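Local coordinates for uncharacterized protein AF_1796 (Archaeoglobus fulgidus, PDB 1VIM) that is of unknown function but, as a SIS-family protein of the PHI type, probably binds a sugar phosphate or similar carbohydrate derivative and may isomerise it, at residues E39-I44 with D171-E176; R48-I53 with L72-Y77; S117-V122 with K132-V137. One frame throughout, in Å; residues are numbered along the deposited sequence.

Contact 1 of 3, residues E39-I44 with D171-E176; sequences EMIKLI and DALVAE
Leu173 pushes its forked end between Met40 and Ile41, each methyl overlapping a different neighbour. CD2 meets the thioether end of Met40, 3.7 Å from Met40 CE and 3.9 Å from Met40 SD, while CD1 lies 3.7 Å from Ile41 CG1. With CG of Leu173 anti to the backbone N (chi1 -174°), the branch point is carried toward helix 34-46. Met40 reaches it as an unbent chain, SD anti to CA and CE anti to CB, and its side chain runs obliquely to that of Leu173. Ile41 instead slides past Leu173 in the opposite direction. Its CD1 goes on to Glu176, lying 3.8 Å from Glu176 CG, and the two side chains cross at about a right angle. Ile44 adds a looser touch, its CD1 4.3 Å from Leu173 CD2.

The axes of segments 39-44 and 171-176 come no closer than 11.5 Å and cross at -69°, so long, flexible or branched side chains are needed to span the gap, and methionine, isoleucine and leucine suit it. Glutamate fits beside them because its CG is aliphatic: the chain bends at chi2 (66°), and the carboxylate finds its partners elsewhere, in His11 and the backbone N of Leu14 of the second subunit and in Gln180 of its own helix. Those bonds satisfy a buried acid next to a wholly apolar contact.

Helix 160-181 thus has different neighbours around its circumference. Ala172 and Ala175, small enough for close approach, pack on Phe17 of the second subunit, while Leu173 also touches Phe65 of helix 56-71. Met40 continues onto Val120 and Val122 of the sheet. Helices laid on a parallel sheet and packed on one another through aliphatic side chains are characteristic of the alpha/beta SIS domain.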
ATOM      1  N   GLU A  39      -7.703  22.282  20.541  1.00 13.81           N
ATOM      2  CA  GLU A  39      -8.970  21.598  20.222  1.00 14.54           C
ATOM      3  C   GLU A  39      -8.695  20.293  19.469  1.00 13.66           C
ATOM      4  O   GLU A  39      -9.347  19.265  19.701  1.00 13.45           O
ATOM      5  CB  GLU A  39      -9.895  22.493  19.384  1.00 16.06           C
ATOM      6  CG  GLU A  39     -10.444  23.690  20.145  1.00 20.68           C
ATOM      7  CD  GLU A  39     -11.005  24.757  19.224  1.00 28.67           C
ATOM      8  OE1 GLU A  39     -11.063  24.531  17.988  1.00 32.15           O
ATOM      9  OE2 GLU A  39     -11.390  25.836  19.742  1.00 32.62           O
ATOM     10  N   MET A  40      -7.735  20.340  18.550  1.00 12.81           N
ATOM     11  CA  MET A  40      -7.343  19.129  17.815  1.00 12.00           C
ATOM     12  C   MET A  40      -6.775  18.063  18.750  1.00 12.65           C
ATOM     13  O   MET A  40      -7.163  16.892  18.681  1.00 12.97           O
ATOM     14  CB  MET A  40      -6.335  19.472  16.705  1.00 12.21           C
ATOM     15  CG  MET A  40      -5.819  18.254  15.949  1.00 11.44           C
ATOM     16  SD  MET A  40      -4.865  18.760  14.507  1.00 12.29           S
ATOM     17  CE  MET A  40      -4.493  17.146  13.770  1.00 11.69           C
ATOM     18  N   ILE A  41      -5.869  18.469  19.647  1.00 12.15           N
ATOM     19  CA  ILE A  41      -5.333  17.531  20.640  1.00 13.69           C
ATOM     20  C   ILE A  41      -6.448  16.940  21.497  1.00 13.36           C
ATOM     21  O   ILE A  41      -6.486  15.737  21.743  1.00 13.32           O
ATOM     22  CB  ILE A  41      -4.266  18.209  21.530  1.00 13.35           C
ATOM     23  CG1 ILE A  41      -3.033  18.487  20.677  1.00 14.29           C
ATOM     24  CG2 ILE A  41      -3.867  17.307  22.724  1.00 15.72           C
ATOM     25  CD1 ILE A  41      -1.978  19.347  21.368  1.00 16.74           C
ATOM     26  N   LYS A  42      -7.370  17.793  21.955  1.00 14.72           N
ATOM     27  CA  LYS A  42      -8.485  17.329  22.763  1.00 15.71           C
ATOM     28  C   LYS A  42      -9.329  16.255  22.051  1.00 14.74           C
ATOM     29  O   LYS A  42      -9.676  15.232  22.664  1.00 14.80           O
ATOM     30  CB  LYS A  42      -9.371  18.505  23.188  1.00 16.40           C
ATOM     31  CG  LYS A  42     -10.556  18.105  24.049  1.00 20.55           C
ATOM     32  N   LEU A  43      -9.644  16.464  20.764  1.00 14.46           N
ATOM     33  CA  LEU A  43     -10.414  15.452  20.025  1.00 13.67           C
ATOM     34  C   LEU A  43      -9.626  14.159  19.834  1.00 13.25           C
ATOM     35  O   LEU A  43     -10.177  13.054  19.956  1.00 14.22           O
ATOM     36  CB  LEU A  43     -10.905  15.963  18.667  1.00 15.50           C
ATOM     37  CG  LEU A  43     -12.003  17.025  18.628  1.00 15.71           C
ATOM     38  CD1 LEU A  43     -12.564  17.117  17.218  1.00 15.77           C
ATOM     39  CD2 LEU A  43     -13.118  16.680  19.596  1.00 16.32           C
ATOM     40  N   ILE A  44      -8.339  14.272  19.504  1.00 12.18           N
ATOM     41  CA  ILE A  44      -7.507  13.073  19.388  1.00 14.13           C
ATOM     42  C   ILE A  44      -7.480  12.282  20.708  1.00 13.80           C
ATOM     43  O   ILE A  44      -7.587  11.058  20.725  1.00 14.13           O
ATOM     44  CB  ILE A  44      -6.066  13.452  18.907  1.00 14.66           C
ATOM     45  CG1 ILE A  44      -6.094  13.788  17.407  1.00 16.38           C
ATOM     46  CG2 ILE A  44      -5.071  12.309  19.178  1.00 16.52           C
ATOM     47  CD1 ILE A  44      -4.790  14.518  16.922  1.00 17.03           C
ATOM     48  N   ASP A 171       4.357  16.858  12.796  1.00  8.53           N
ATOM     49  CA  ASP A 171       5.483  16.458  13.645  1.00  9.70           C
ATOM     50  C   ASP A 171       5.627  17.401  14.849  1.00  9.95           C
ATOM     51  O   ASP A 171       5.963  16.953  15.959  1.00 10.37           O
ATOM     52  CB  ASP A 171       6.798  16.433  12.882  1.00 11.24           C
ATOM     53  CG  ASP A 171       6.931  15.254  11.987  1.00 14.23           C
ATOM     54  OD1 ASP A 171       6.424  14.162  12.306  1.00 13.99           O
ATOM     55  OD2 ASP A 171       7.579  15.357  10.928  1.00 18.94           O
ATOM     56  N   ALA A 172       5.297  18.675  14.672  1.00 10.89           N
ATOM     57  CA  ALA A 172       5.276  19.618  15.800  1.00  9.95           C
ATOM     58  C   ALA A 172       4.194  19.245  16.811  1.00 10.31           C
ATOM     59  O   ALA A 172       4.397  19.349  18.045  1.00 12.10           O
ATOM     60  CB  ALA A 172       5.071  21.043  15.314  1.00 11.30           C
ATOM     61  N   LEU A 173       3.037  18.825  16.305  1.00  9.98           N
ATOM     62  CA  LEU A 173       1.940  18.400  17.146  1.00 10.55           C
ATOM     63  C   LEU A 173       2.358  17.167  17.962  1.00 10.86           C
ATOM     64  O   LEU A 173       2.039  17.070  19.153  1.00 11.14           O
ATOM     65  CB  LEU A 173       0.702  18.127  16.273  1.00 12.07           C
ATOM     66  CG  LEU A 173      -0.577  17.814  17.021  1.00 13.08           C
ATOM     67  CD1 LEU A 173      -1.113  19.107  17.587  1.00 16.91           C
ATOM     68  CD2 LEU A 173      -1.567  17.267  16.010  1.00 16.17           C
ATOM     69  N   VAL A 174       3.069  16.233  17.334  1.00 10.81           N
ATOM     70  CA  VAL A 174       3.593  15.064  18.051  1.00 11.47           C
ATOM     71  C   VAL A 174       4.503  15.507  19.195  1.00 11.76           C
ATOM     72  O   VAL A 174       4.396  14.997  20.297  1.00 10.74           O
ATOM     73  CB  VAL A 174       4.336  14.102  17.084  1.00 11.60           C
ATOM     74  CG1 VAL A 174       5.181  13.100  17.851  1.00 12.44           C
ATOM     75  CG2 VAL A 174       3.326  13.359  16.234  1.00 12.93           C
ATOM     76  N   ALA A 175       5.407  16.453  18.938  1.00 11.43           N
ATOM     77  CA  ALA A 175       6.289  16.961  19.983  1.00 12.20           C
ATOM     78  C   ALA A 175       5.461  17.496  21.155  1.00 12.30           C
ATOM     79  O   ALA A 175       5.807  17.283  22.326  1.00 12.78           O
ATOM     80  CB  ALA A 175       7.170  18.035  19.407  1.00 11.94           C
ATOM     81  N   GLU A 176       4.393  18.218  20.850  1.00 12.12           N
ATOM     82  CA  GLU A 176       3.540  18.810  21.880  1.00 13.39           C
ATOM     83  C   GLU A 176       2.818  17.741  22.687  1.00 13.37           C
ATOM     84  O   GLU A 176       2.778  17.800  23.927  1.00 14.51           O
ATOM     85  CB  GLU A 176       2.544  19.756  21.221  1.00 14.57           C
ATOM     86  CG  GLU A 176       1.577  20.420  22.189  1.00 16.31           C
ATOM     87  CD  GLU A 176       2.244  21.379  23.163  1.00 18.59           C
ATOM     88  OE1 GLU A 176       3.384  21.838  22.911  1.00 19.00           O
ATOM     89  OE2 GLU A 176       1.589  21.675  24.195  1.00 21.10           O
TER

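Contact 2 of 3, residues R48-I53 with L72-Y77; sequences RSIFVI and LGYTVY
Phe51 presents one face to Tyr77, whose CD2 sits 3.8 Å above the ring plane and toward its rim. The two planes are inclined at 50°, an oblique aromatic pair. Beyond it, Ser49 CB lies 3.9 Å from Tyr77 CE2, and a water joins Ser49 OG to Tyr77 OH. An alanine in place of Phe51 would probably leave Tyr77 without this aromatic cover and open a gap beside Thr84 and Leu93.

The face of the sheet opposite Phe51 and Tyr77 carries Ile50 and Val76. Val76 CG2, anti to its backbone N, approaches Ile50 CB, while Ile50 CD1 lies 3.6 Å from Tyr74 CB; branched aliphatics fill the space beneath helix 56-71, where Val76 touches Ala66 and Met70. The hydroxyl of Tyr74 is hydrogen-bonded to Asp45.

Backbone bonds set this register: Ile50 N to Thr75 O (2.9 Å), Tyr77 N to Ile50 O (2.8 Å) and Val52 N to Tyr77 O (2.9 Å), the ladder of a parallel pair. Gly73, just after helix 56-71, takes a positive phi in a Schellman motif, where a CB would collide with the preceding carbonyl O. Strand 50-53, helix 56-71 and strand 76-78 form the beta-alpha-beta unit of a Rossmann-like fold.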
ATOM      1  N   ARG A  48     -12.534   7.441  20.850  1.00 10.16           N
ATOM      2  CA  ARG A  48     -12.270   6.024  21.042  1.00 10.36           C
ATOM      3  C   ARG A  48     -11.062   5.580  20.224  1.00 11.09           C
ATOM      4  O   ARG A  48     -10.153   4.942  20.741  1.00 11.92           O
ATOM      5  CB  ARG A  48     -13.497   5.243  20.624  1.00 11.40           C
ATOM      6  CG  ARG A  48     -13.338   3.743  20.693  1.00 11.15           C
ATOM      7  CD  ARG A  48     -14.551   2.964  20.145  1.00 12.36           C
ATOM      8  NE  ARG A  48     -14.480   2.962  18.689  1.00 13.33           N
ATOM      9  CZ  ARG A  48     -14.656   1.903  17.910  1.00 14.05           C
ATOM     10  NH1 ARG A  48     -15.011   0.711  18.418  1.00 15.60           N
ATOM     11  NH2 ARG A  48     -14.465   2.047  16.593  1.00 15.67           N
ATOM     12  N   SER A  49     -11.071   5.921  18.933  1.00  9.37           N
ATOM     13  CA  SER A  49      -9.939   5.650  18.058  1.00 10.16           C
ATOM     14  C   SER A  49      -9.877   6.710  16.983  1.00  9.45           C
ATOM     15  O   SER A  49     -10.843   7.437  16.768  1.00  9.68           O
ATOM     16  CB  SER A  49      -9.995   4.271  17.421  1.00 12.60           C
ATOM     17  OG  SER A  49     -10.448   3.244  18.260  0.65 15.09           O
ATOM     18  N   ILE A  50      -8.705   6.825  16.363  1.00  9.08           N
ATOM     19  CA  ILE A  50      -8.416   7.861  15.392  1.00  8.52           C
ATOM     20  C   ILE A  50      -8.249   7.187  14.043  1.00  8.20           C
ATOM     21  O   ILE A  50      -7.551   6.177  13.916  1.00  8.62           O
ATOM     22  CB  ILE A  50      -7.122   8.633  15.768  1.00  8.84           C
ATOM     23  CG1 ILE A  50      -7.262   9.222  17.180  1.00 11.01           C
ATOM     24  CG2 ILE A  50      -6.815   9.717  14.724  1.00 10.99           C
ATOM     25  CD1 ILE A  50      -6.132   8.849  18.104  1.00 15.33           C
ATOM     26  N   PHE A  51      -8.908   7.764  13.042  1.00  7.17           N
ATOM     27  CA  PHE A  51      -8.760   7.310  11.675  1.00  7.61           C
ATOM     28  C   PHE A  51      -8.154   8.449  10.884  1.00  8.22           C
ATOM     29  O   PHE A  51      -8.518   9.623  11.127  1.00  9.02           O
ATOM     30  CB  PHE A  51     -10.127   6.961  11.082  1.00  8.07           C
ATOM     31  CG  PHE A  51     -10.775   5.723  11.674  1.00  8.10           C
ATOM     32  CD1 PHE A  51     -11.212   5.682  13.004  1.00 10.25           C
ATOM     33  CD2 PHE A  51     -11.002   4.601  10.880  1.00  8.77           C
ATOM     34  CE1 PHE A  51     -11.808   4.533  13.524  1.00  9.12           C
ATOM     35  CE2 PHE A  51     -11.626   3.474  11.384  1.00  9.14           C
ATOM     36  CZ  PHE A  51     -12.009   3.425  12.697  1.00  8.76           C
ATOM     37  N   VAL A  52      -7.260   8.147   9.937  1.00  7.67           N
ATOM     38  CA  VAL A  52      -6.649   9.212   9.129  1.00  8.07           C
ATOM     39  C   VAL A  52      -6.859   8.960   7.649  1.00  8.06           C
ATOM     40  O   VAL A  52      -6.941   7.794   7.205  1.00  8.83           O
ATOM     41  CB  VAL A  52      -5.149   9.403   9.406  1.00  8.48           C
ATOM     42  CG1 VAL A  52      -4.906   9.565  10.897  1.00 10.09           C
ATOM     43  CG2 VAL A  52      -4.344   8.261   8.797  1.00 12.05           C
ATOM     44  N   ILE A  53      -6.943  10.042   6.868  1.00  8.03           N
ATOM     45  CA  ILE A  53      -7.078   9.895   5.415  1.00  9.87           C
ATOM     46  C   ILE A  53      -6.457  11.065   4.689  1.00  8.64           C
ATOM     47  O   ILE A  53      -6.598  12.213   5.121  1.00  8.76           O
ATOM     48  CB  ILE A  53      -8.559   9.715   4.978  1.00 11.17           C
ATOM     49  CG1 ILE A  53      -8.646   9.470   3.457  1.00 14.16           C
ATOM     50  CG2 ILE A  53      -9.412  10.940   5.365  1.00 12.86           C
ATOM     51  CD1 ILE A  53     -10.012   9.079   2.991  0.65 15.90           C
ATOM     52  N   LEU A  72       2.851   6.854  19.987  1.00 10.26           N
ATOM     53  CA  LEU A  72       2.432   7.550  21.206  1.00 11.76           C
ATOM     54  C   LEU A  72       1.441   6.747  22.046  1.00 12.78           C
ATOM     55  O   LEU A  72       1.099   7.175  23.177  1.00 15.59           O
ATOM     56  CB  LEU A  72       1.824   8.914  20.849  1.00 13.01           C
ATOM     57  CG  LEU A  72       2.774   9.919  20.188  1.00 15.50           C
ATOM     58  CD1 LEU A  72       1.988  11.147  19.732  1.00 17.30           C
ATOM     59  CD2 LEU A  72       3.836  10.336  21.143  1.00 20.01           C
ATOM     60  N   GLY A  73       0.955   5.630  21.504  1.00 10.89           N
ATOM     61  CA  GLY A  73       0.064   4.743  22.243  1.00 11.57           C
ATOM     62  C   GLY A  73      -1.408   4.901  21.930  1.00 12.48           C
ATOM     63  O   GLY A  73      -2.239   4.277  22.595  1.00 14.15           O
ATOM     64  N   TYR A  74      -1.748   5.675  20.893  1.00 11.35           N
ATOM     65  CA  TYR A  74      -3.149   5.778  20.491  1.00 11.24           C
ATOM     66  C   TYR A  74      -3.582   4.561  19.681  1.00 10.14           C
ATOM     67  O   TYR A  74      -2.751   3.881  19.042  1.00 11.81           O
ATOM     68  CB  TYR A  74      -3.408   7.038  19.647  1.00 11.57           C
ATOM     69  CG  TYR A  74      -3.245   8.336  20.407  1.00 12.56           C
ATOM     70  CD1 TYR A  74      -4.256   8.792  21.241  1.00 14.09           C
ATOM     71  CD2 TYR A  74      -2.085   9.091  20.300  1.00 14.26           C
ATOM     72  CE1 TYR A  74      -4.114   9.974  21.958  1.00 16.29           C
ATOM     73  CE2 TYR A  74      -1.932  10.292  21.005  1.00 16.07           C
ATOM     74  CZ  TYR A  74      -2.954  10.718  21.826  1.00 17.24           C
ATOM     75  OH  TYR A  74      -2.818  11.903  22.517  1.00 22.02           O
ATOM     76  N   THR A  75      -4.887   4.334  19.657  1.00  9.99           N
ATOM     77  CA  THR A  75      -5.487   3.368  18.758  1.00  9.82           C
ATOM     78  C   THR A  75      -5.835   4.127  17.476  1.00  8.39           C
ATOM     79  O   THR A  75      -6.685   5.020  17.468  1.00  9.77           O
ATOM     80  CB  THR A  75      -6.751   2.774  19.373  1.00 11.10           C
ATOM     81  OG1 THR A  75      -6.370   2.070  20.568  1.00 13.92           O
ATOM     82  CG2 THR A  75      -7.332   1.713  18.471  1.00 12.12           C
ATOM     83  N   VAL A  76      -5.150   3.773  16.400  1.00  8.61           N
ATOM     84  CA  VAL A  76      -5.194   4.580  15.183  1.00  7.76           C
ATOM     85  C   VAL A  76      -5.204   3.681  13.953  1.00  7.05           C
ATOM     86  O   VAL A  76      -4.611   2.612  13.942  1.00  8.57           O
ATOM     87  CB  VAL A  76      -4.027   5.608  15.149  1.00  8.67           C
ATOM     88  CG1 VAL A  76      -2.688   4.932  15.281  1.00  9.68           C
ATOM     89  CG2 VAL A  76      -4.082   6.522  13.935  1.00  9.29           C
ATOM     90  N   TYR A  77      -5.855   4.169  12.902  1.00  7.41           N
ATOM     91  CA  TYR A  77      -5.972   3.433  11.632  1.00  7.74           C
ATOM     92  C   TYR A  77      -5.892   4.396  10.484  1.00  7.72           C
ATOM     93  O   TYR A  77      -6.218   5.573  10.609  1.00  8.19           O
ATOM     94  CB  TYR A  77      -7.321   2.721  11.541  1.00  8.98           C
ATOM     95  CG  TYR A  77      -7.630   1.880  12.733  1.00  9.45           C
ATOM     96  CD1 TYR A  77      -7.025   0.646  12.913  1.00 10.99           C
ATOM     97  CD2 TYR A  77      -8.553   2.341  13.696  1.00 11.90           C
ATOM     98  CE1 TYR A  77      -7.364  -0.128  14.105  1.00 13.65           C
ATOM     99  CE2 TYR A  77      -8.865   1.605  14.811  1.00 13.97           C
ATOM    100  CZ  TYR A  77      -8.275   0.423  15.007  1.00 13.20           C
ATOM    101  OH  TYR A  77      -8.729  -0.226  16.156  1.00 16.88           O
TER
HETATM  102  O   HOH W   1      -6.906   6.070  20.966  1.00 18.15           O
HETATM  103  O   HOH W   2     -11.102   0.839  17.370  1.00 23.77           O

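Contact 3 of 3, residues S117-V122 with K132-V137; sequences SKLVAV and KMADVV
The carboxylate of Asp135 meets the backbone of Leu119 at one oxygen: Leu119 N donates to Asp135 OD1 at 2.9 Å, coming from the anti side and 16° out of the carboxylate plane. The same oxygen lies 3.5 Å from Lys118 CB, and the two side chains cross at about a right angle. Lys113 of helix 103-115 forms a salt bridge to OD1 as well, which would be expected to stabilise the negative charge. CG of Asp135 stands anti to its own carbonyl carbon (chi1 -63°), on the side of strand 118-123. Aspartate suits the place because its short side chain supplies the acceptor for Leu119 N just before the strand pairing begins.

The flat peptide carbonyl of Leu119 takes two donors, both in its plane: Asp135 N at 2.7 Å and Val136 N at a longer 3.3 Å. Next along, Ala121 N bonds to Val136 O at 2.9 Å with a nearly straight N-H, and the parallel pairing continues with Ala121 beside Val137.

Side chains divide between the faces of the sheet. Leu119 CD2 rests 3.8 Å from Met133 CB, and Ala121 CB the same distance from Ala134 CB, where two small methyls let the turn into strand 136-139 come close. Val120 and Val136 occupy the other face, beta-branched residues well suited to extended chain.

Strand 118-123 lies between strands 92-96 and 136-139. Leu119 packs against helices 103-115 and 129-133, while Val120 and Val136 are covered by helix 34-46 through Met40 and Leu43.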
ATOM      1  N   SER A 117     -19.014  10.130  13.381  1.00 11.04           N
ATOM      2  CA  SER A 117     -17.651  10.446  13.763  1.00 10.57           C
ATOM      3  C   SER A 117     -17.413  11.946  13.772  1.00 10.51           C
ATOM      4  O   SER A 117     -18.023  12.686  12.992  1.00 12.14           O
ATOM      5  CB  SER A 117     -16.697   9.763  12.769  1.00 11.18           C
ATOM      6  OG  SER A 117     -15.309  10.098  12.966  0.65 14.75           O
ATOM      7  N   LYS A 118     -16.489  12.390  14.611  1.00 10.60           N
ATOM      8  CA  LYS A 118     -16.007  13.763  14.518  1.00 11.77           C
ATOM      9  C   LYS A 118     -14.938  13.867  13.421  1.00 10.88           C
ATOM     10  O   LYS A 118     -14.378  12.846  12.987  1.00 10.78           O
ATOM     11  CB  LYS A 118     -15.480  14.249  15.876  1.00 12.03           C
ATOM     12  CG  LYS A 118     -16.641  14.404  16.900  1.00 13.18           C
ATOM     13  CD  LYS A 118     -16.182  14.948  18.208  1.00 15.20           C
ATOM     14  CE  LYS A 118     -17.343  14.996  19.187  1.00 16.72           C
ATOM     15  NZ  LYS A 118     -16.882  15.670  20.443  1.00 20.80           N
ATOM     16  N   LEU A 119     -14.648  15.093  12.990  1.00 10.53           N
ATOM     17  CA  LEU A 119     -13.740  15.328  11.877  1.00  9.16           C
ATOM     18  C   LEU A 119     -12.835  16.510  12.177  1.00  9.87           C
ATOM     19  O   LEU A 119     -13.311  17.584  12.576  1.00 10.01           O
ATOM     20  CB  LEU A 119     -14.546  15.596  10.596  1.00 11.02           C
ATOM     21  CG  LEU A 119     -13.789  16.034   9.336  1.00 11.09           C
ATOM     22  CD1 LEU A 119     -12.848  14.921   8.812  1.00 12.49           C
ATOM     23  CD2 LEU A 119     -14.770  16.460   8.214  1.00 13.79           C
ATOM     24  N   VAL A 120     -11.535  16.285  12.032  1.00  9.22           N
ATOM     25  CA  VAL A 120     -10.544  17.338  12.018  1.00  9.38           C
ATOM     26  C   VAL A 120     -10.080  17.494  10.592  1.00  9.49           C
ATOM     27  O   VAL A 120      -9.624  16.521   9.977  1.00 10.98           O
ATOM     28  CB  VAL A 120      -9.327  17.019  12.904  1.00 10.04           C
ATOM     29  CG1 VAL A 120      -8.283  18.114  12.800  1.00 11.34           C
ATOM     30  CG2 VAL A 120      -9.745  16.765  14.344  1.00 11.69           C
ATOM     31  N   ALA A 121     -10.165  18.719  10.068  1.00  9.42           N
ATOM     32  CA  ALA A 121      -9.671  19.004   8.724  1.00 10.03           C
ATOM     33  C   ALA A 121      -8.341  19.709   8.833  1.00 10.44           C
ATOM     34  O   ALA A 121      -8.262  20.764   9.437  1.00 12.13           O
ATOM     35  CB  ALA A 121     -10.686  19.853   7.938  1.00 10.28           C
ATOM     36  N   VAL A 122      -7.299  19.123   8.243  1.00  9.28           N
ATOM     37  CA  VAL A 122      -5.991  19.768   8.122  1.00  9.62           C
ATOM     38  C   VAL A 122      -5.913  20.252   6.681  1.00  9.62           C
ATOM     39  O   VAL A 122      -5.768  19.446   5.755  1.00  9.62           O
ATOM     40  CB  VAL A 122      -4.826  18.817   8.450  1.00  9.47           C
ATOM     41  CG1 VAL A 122      -3.499  19.540   8.291  1.00 11.13           C
ATOM     42  CG2 VAL A 122      -4.980  18.233   9.852  1.00 10.28           C
ATOM     43  N   LYS A 132     -15.923  22.932   6.042  1.00 14.90           N
ATOM     44  CA  LYS A 132     -17.312  23.175   6.444  1.00 16.31           C
ATOM     45  C   LYS A 132     -17.942  22.018   7.187  1.00 16.93           C
ATOM     46  O   LYS A 132     -18.851  22.228   7.986  1.00 17.98           O
ATOM     47  CB  LYS A 132     -18.182  23.595   5.249  1.00 18.48           C
ATOM     48  CG  LYS A 132     -17.799  24.952   4.681  1.00 22.64           C
ATOM     49  CD  LYS A 132     -18.743  25.387   3.574  1.00 26.77           C
ATOM     50  CE  LYS A 132     -18.505  24.620   2.301  1.00 29.19           C
ATOM     51  NZ  LYS A 132     -19.453  25.065   1.230  1.00 31.16           N
ATOM     52  N   MET A 133     -17.465  20.796   6.945  1.00 15.66           N
ATOM     53  CA  MET A 133     -17.947  19.607   7.634  1.00 16.35           C
ATOM     54  C   MET A 133     -17.259  19.348   8.974  1.00 14.95           C
ATOM     55  O   MET A 133     -17.718  18.507   9.745  1.00 15.84           O
ATOM     56  CB  MET A 133     -17.696  18.365   6.757  1.00 17.40           C
ATOM     57  CG  MET A 133     -18.704  18.189   5.639  1.00 19.41           C
ATOM     58  SD  MET A 133     -18.479  16.610   4.794  1.00 21.83           S
ATOM     59  CE  MET A 133     -17.004  16.924   3.960  1.00 20.02           C
ATOM     60  N   ALA A 134     -16.171  20.054   9.246  1.00 13.21           N
ATOM     61  CA  ALA A 134     -15.255  19.638  10.304  1.00 12.38           C
ATOM     62  C   ALA A 134     -15.646  20.178  11.653  1.00 13.09           C
ATOM     63  O   ALA A 134     -16.165  21.286  11.766  1.00 14.99           O
ATOM     64  CB  ALA A 134     -13.861  20.105   9.983  1.00 12.36           C
ATOM     65  N   ASP A 135     -15.374  19.394  12.682  1.00 11.50           N
ATOM     66  CA  ASP A 135     -15.510  19.884  14.041  1.00 12.38           C
ATOM     67  C   ASP A 135     -14.392  20.828  14.430  1.00 12.88           C
ATOM     68  O   ASP A 135     -14.608  21.768  15.229  1.00 15.99           O
ATOM     69  CB  ASP A 135     -15.579  18.689  14.991  1.00 13.39           C
ATOM     70  CG  ASP A 135     -16.779  17.852  14.721  1.00 15.33           C
ATOM     71  OD1 ASP A 135     -16.695  16.887  13.940  1.00 13.91           O
ATOM     72  OD2 ASP A 135     -17.897  18.096  15.242  1.00 19.90           O
ATOM     73  N   VAL A 136     -13.193  20.582  13.898  1.00 12.09           N
ATOM     74  CA  VAL A 136     -12.021  21.412  14.124  1.00 12.15           C
ATOM     75  C   VAL A 136     -11.371  21.598  12.766  1.00 11.30           C
ATOM     76  O   VAL A 136     -11.127  20.618  12.033  1.00 12.05           O
ATOM     77  CB  VAL A 136     -11.002  20.738  15.084  1.00 13.18           C
ATOM     78  CG1 VAL A 136      -9.729  21.528  15.164  1.00 15.88           C
ATOM     79  CG2 VAL A 136     -11.612  20.565  16.481  1.00 15.46           C
ATOM     80  N   VAL A 137     -11.141  22.853  12.409  1.00 12.10           N
ATOM     81  CA  VAL A 137     -10.505  23.216  11.149  1.00 12.32           C
ATOM     82  C   VAL A 137      -9.110  23.717  11.496  1.00 12.77           C
ATOM     83  O   VAL A 137      -8.957  24.815  12.055  1.00 13.67           O
ATOM     84  CB  VAL A 137     -11.312  24.303  10.416  1.00 12.86           C
ATOM     85  CG1 VAL A 137     -10.616  24.726   9.126  1.00 15.65           C
ATOM     86  CG2 VAL A 137     -12.745  23.823  10.184  1.00 14.61           C
TER

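In the fold
Contact 1 is buried and holds two helices by aliphatic packing alone. Contacts 2 and 3 are partly buried and belong to one parallel sheet, joining its outermost strands in this chain to their inner neighbours by backbone bonds; each closes a beta-alpha-beta unit. They do not touch, their centres about 15 Å apart. Helix 34-46 of contact 1 links them: Ile44 packs on Ile50 and Tyr74 of contact 2, while Met40 and Leu43 reach Val120 and Val136 of contact 3. Polar side chains meet through a water in contact 2, Asp135 takes a backbone N-H in contact 3, and the Glu176 carboxylate bonds outside contact 1. Both sheet contacts nest, in series, within the loop contact 1 closes.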